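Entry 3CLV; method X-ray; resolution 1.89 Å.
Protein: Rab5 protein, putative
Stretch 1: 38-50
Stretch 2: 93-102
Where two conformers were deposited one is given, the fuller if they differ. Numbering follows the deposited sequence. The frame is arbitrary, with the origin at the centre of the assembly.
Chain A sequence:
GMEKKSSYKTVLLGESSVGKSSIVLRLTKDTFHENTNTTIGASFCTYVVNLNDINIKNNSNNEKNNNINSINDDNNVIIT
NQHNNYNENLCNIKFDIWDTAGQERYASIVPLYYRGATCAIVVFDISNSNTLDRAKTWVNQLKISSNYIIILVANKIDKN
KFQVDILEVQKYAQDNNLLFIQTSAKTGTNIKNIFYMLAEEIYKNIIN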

# COMPACT_ATOMS: atom_id res chain seq x y z
N THR A 38 21.37 -8.88 -1.22
CA THR A 38 20.52 -7.69 -1.28
C THR A 38 19.33 -7.97 -2.20
O THR A 38 19.46 -8.67 -3.22
N THR A 39 18.19 -7.42 -1.83
CA THR A 39 16.94 -7.66 -2.51
C THR A 39 16.88 -6.89 -3.84
O THR A 39 17.35 -5.75 -3.95
N ILE A 40 16.35 -7.56 -4.85
CA ILE A 40 16.17 -6.95 -6.15
C ILE A 40 14.69 -6.62 -6.28
O ILE A 40 13.87 -7.53 -6.31
N GLY A 41 14.35 -5.33 -6.31
CA GLY A 41 12.96 -4.90 -6.51
C GLY A 41 12.17 -4.96 -5.21
O GLY A 41 12.73 -5.27 -4.16
N ALA A 42 10.88 -4.67 -5.28
CA ALA A 42 10.00 -4.71 -4.11
C ALA A 42 9.76 -6.15 -3.64
O ALA A 42 9.71 -7.09 -4.45
N SER A 43 9.62 -6.31 -2.32
CA SER A 43 9.56 -7.64 -1.71
C SER A 43 8.21 -7.88 -1.04
O SER A 43 7.94 -7.31 0.01
N PHE A 44 7.37 -8.72 -1.67
CA PHE A 44 6.05 -9.06 -1.12
C PHE A 44 5.86 -10.57 -1.03
O PHE A 44 6.43 -11.33 -1.83
N CYS A 45 5.01 -10.97 -0.08
CA CYS A 45 4.57 -12.36 0.02
C CYS A 45 3.27 -12.42 0.80
O CYS A 45 2.90 -11.49 1.50
N THR A 46 2.55 -13.53 0.65
CA THR A 46 1.31 -13.73 1.42
C THR A 46 1.41 -14.96 2.32
O THR A 46 2.25 -15.83 2.12
N TYR A 47 0.57 -15.00 3.35
CA TYR A 47 0.55 -16.12 4.26
C TYR A 47 -0.80 -16.17 4.93
O TYR A 47 -1.35 -15.13 5.31
N VAL A 48 -1.34 -17.38 5.06
CA VAL A 48 -2.66 -17.55 5.64
C VAL A 48 -2.55 -18.31 6.95
O VAL A 48 -1.88 -19.33 7.04
N VAL A 49 -3.19 -17.78 7.98
CA VAL A 49 -3.35 -18.50 9.23
C VAL A 49 -4.84 -18.82 9.33
O VAL A 49 -5.68 -17.92 9.23
N ASN A 50 -5.17 -20.09 9.51
CA ASN A 50 -6.54 -20.41 9.91
C ASN A 50 -6.54 -20.74 11.40
O ASN A 50 -5.86 -21.67 11.84
N ILE A 93 -7.30 -15.92 8.29
CA ILE A 93 -6.61 -14.63 8.22
C ILE A 93 -5.42 -14.65 7.27
O ILE A 93 -4.44 -15.38 7.48
N LYS A 94 -5.54 -13.85 6.21
CA LYS A 94 -4.52 -13.77 5.17
C LYS A 94 -3.66 -12.52 5.33
O LYS A 94 -4.18 -11.40 5.38
N PHE A 95 -2.35 -12.72 5.45
CA PHE A 95 -1.39 -11.63 5.59
C PHE A 95 -0.80 -11.26 4.24
O PHE A 95 -0.41 -12.16 3.49
N ASP A 96 -0.76 -9.97 3.92
CA ASP A 96 -0.04 -9.47 2.76
C ASP A 96 1.22 -8.79 3.30
O ASP A 96 1.16 -7.65 3.76
N ILE A 97 2.35 -9.51 3.26
CA ILE A 97 3.59 -9.05 3.90
C ILE A 97 4.48 -8.26 2.97
O ILE A 97 4.89 -8.76 1.92
N TRP A 98 4.78 -7.03 3.37
CA TRP A 98 5.66 -6.16 2.65
C TRP A 98 6.96 -6.05 3.43
O TRP A 98 7.00 -5.40 4.48
N ASP A 99 8.02 -6.65 2.89
CA ASP A 99 9.35 -6.58 3.52
C ASP A 99 10.07 -5.34 3.03
O ASP A 99 10.36 -5.22 1.84
N THR A 100 10.36 -4.42 3.95
CA THR A 100 11.01 -3.15 3.57
C THR A 100 12.33 -3.43 2.82
O THR A 100 12.69 -2.69 1.90
N ALA A 101 13.03 -4.49 3.23
CA ALA A 101 14.19 -5.07 2.51
C ALA A 101 15.27 -4.09 2.09
O ALA A 101 15.93 -4.30 1.06
N GLY A 102 15.47 -3.04 2.89
CA GLY A 102 16.47 -2.02 2.60
C GLY A 102 15.87 -0.62 2.44
O GLY A 102 16.55 0.37 2.68

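What backbone frame sets the direction of the side chains? The two strands run antiparallel, and three pairs, C45 with I97, Y47 with F95 and V49 with I93, are each joined by two hydrogen bonds; the shortest runs from F95 N to Y47 O at 2.6 Å. Because neighbours along a strand alternate, S43, C45, Y47 and V49 share one face of the sheet with I93, F95, I97 and D99, while F44, T46 and V48 share the other with K94, D96 and W98.

Which apolar contacts fill the face carrying C45 and Y47? I97, in the m rotamer, sends its CD1 to within 3.6 Å of C45 SG and 4.1 Å of Y47 CB, so one isoleucine bridges two residues of the opposing strand. C45 is p in the conformer given; Y47 is t. V49 CG2, from a t valine, lies at the edge of the F95 ring (m), 3.6 Å from F95 CE2; F95 CD2 in turn lies at the edge of the Y47 ring, a looser 4.5 Å from Y47 CD2.

How do the side chains on the other face meet? The main contact is aromatic: the edge of F44 points at the face of W98, with F44 CE1 3.6 Å from W98 CD2 and the planes of the phenyl and the five-membered ring at 71°. Both residues are m at chi1, and although the CA-to-CB bond of F44 points to the face of the sheet, its ring end comes nearer the other stretch. The indole is also held within its own strand, where W98 NE1 donates to D96 OD2 at 2.9 Å, D96 being t. Farther along, V48 CG2 lies 4.0 Å from K94 CG, and T46 CB is 4.3 Å from K94 CE on a lysine extended with all four chi angles t.

What takes over where the strands separate? Water links the two stretches here. Water 2 accepts from S43 N at 3.0 Å and donates to D99 O at 2.7 Å, while water 1 accepts from T39 N and donates to A101 O, both at 2.9 Å. Water 3 donates to D99 OD2 at 2.9 Å and is hydrogen-bonded to S43 OG at 3.2 Å, joining two t side chains. A101 CB points toward the other stretch and touches T39 OG1 at 3.6 Å, T39 being m; within its own stretch, A101 N donates to D99 OD1 at 3.0 Å.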

# COMPACT_ATOMS: atom_id res chain seq x y z
CB THR A 38 21.30 -6.46 -1.82
OG1 THR A 38 21.76 -6.72 -3.15
CG2 THR A 38 22.52 -6.13 -0.91
CB THR A 39 15.73 -7.36 -1.59
OG1 THR A 39 15.73 -8.30 -0.50
CG2 THR A 39 14.41 -7.48 -2.34
CB ILE A 40 16.63 -7.90 -7.31
CG1 ILE A 40 18.11 -8.29 -7.11
CG2 ILE A 40 16.42 -7.20 -8.66
CD1 ILE A 40 18.74 -9.13 -8.28
CB ALA A 42 8.70 -3.99 -4.39
CB SER A 43 10.70 -7.79 -0.71
OG SER A 43 10.75 -9.09 -0.16
CB PHE A 44 4.91 -8.56 -2.01
CG PHE A 44 5.07 -7.14 -2.49
CD1 PHE A 44 4.92 -6.07 -1.61
CD2 PHE A 44 5.30 -6.89 -3.85
CE1 PHE A 44 5.03 -4.74 -2.08
CE2 PHE A 44 5.40 -5.57 -4.33
CZ PHE A 44 5.26 -4.50 -3.44
CB CYS A 45 5.63 -13.26 0.68
SG CYS A 45 5.69 -13.20 2.48
CB THR A 46 0.05 -13.75 0.53
OG1 THR A 46 0.09 -14.89 -0.35
CG2 THR A 46 -0.04 -12.50 -0.32
CB TYR A 47 1.67 -16.00 5.30
CG TYR A 47 1.76 -17.20 6.21
CD1 TYR A 47 2.24 -18.42 5.72
CD2 TYR A 47 1.34 -17.13 7.54
CE1 TYR A 47 2.32 -19.53 6.53
CE2 TYR A 47 1.42 -18.24 8.37
CZ TYR A 47 1.91 -19.44 7.85
OH TYR A 47 2.00 -20.57 8.63
CB VAL A 48 -3.59 -18.31 4.68
CG1 VAL A 48 -4.97 -18.49 5.31
CG2 VAL A 48 -3.70 -17.58 3.34
CB VAL A 49 -2.96 -17.65 10.48
CG1 VAL A 49 -3.29 -18.40 11.78
CG2 VAL A 49 -1.48 -17.27 10.46
CB ASN A 50 -7.14 -21.54 9.07
CG ASN A 50 -8.61 -21.79 9.40
OD1 ASN A 50 -8.93 -22.49 10.36
ND2 ASN A 50 -9.51 -21.21 8.60
CB ILE A 93 -6.23 -14.13 9.63
CG1 ILE A 93 -7.52 -13.83 10.41
CG2 ILE A 93 -5.32 -12.88 9.56
CD1 ILE A 93 -7.44 -14.16 11.86
CB LYS A 94 -5.18 -13.80 3.81
CG LYS A 94 -4.23 -13.64 2.64
CD LYS A 94 -4.99 -13.88 1.36
CE LYS A 94 -4.20 -13.46 0.15
NZ LYS A 94 -4.91 -13.92 -1.08
CB PHE A 95 -0.27 -12.03 6.56
CG PHE A 95 -0.74 -12.24 7.97
CD1 PHE A 95 -0.82 -11.16 8.86
CD2 PHE A 95 -1.13 -13.50 8.41
CE1 PHE A 95 -1.26 -11.34 10.17
CE2 PHE A 95 -1.59 -13.70 9.72
CZ PHE A 95 -1.65 -12.61 10.61
CB ASP A 96 -0.93 -8.51 1.96
CG ASP A 96 -0.18 -7.74 0.87
OD1 ASP A 96 0.93 -8.16 0.45
OD2 ASP A 96 -0.70 -6.70 0.44
CB ILE A 97 4.38 -10.25 4.47
CG1 ILE A 97 3.44 -11.09 5.36
CG2 ILE A 97 5.57 -9.76 5.29
CD1 ILE A 97 3.84 -12.57 5.45
CB TRP A 98 5.04 -4.76 2.49
CG TRP A 98 3.75 -4.67 1.66
CD1 TRP A 98 2.77 -5.61 1.56
CD2 TRP A 98 3.32 -3.56 0.88
NE1 TRP A 98 1.77 -5.16 0.73
CE2 TRP A 98 2.09 -3.90 0.30
CE3 TRP A 98 3.88 -2.30 0.59
CZ2 TRP A 98 1.38 -3.02 -0.53
CZ3 TRP A 98 3.19 -1.44 -0.23
CH2 TRP A 98 1.95 -1.81 -0.79
CB ASP A 99 10.15 -7.85 3.19
CG ASP A 99 11.58 -7.84 3.74
OD1 ASP A 99 11.93 -6.95 4.54
OD2 ASP A 99 12.35 -8.77 3.36
CB THR A 100 11.24 -2.20 4.77
OG1 THR A 100 11.97 -2.88 5.79
CG2 THR A 100 9.89 -1.74 5.35
CB ALA A 101 13.73 -5.87 1.28
O HOH W 1 18.54 -5.37 0.20
O HOH W 2 10.71 -4.15 -0.58
O HOH W 3 11.90 -11.30 1.92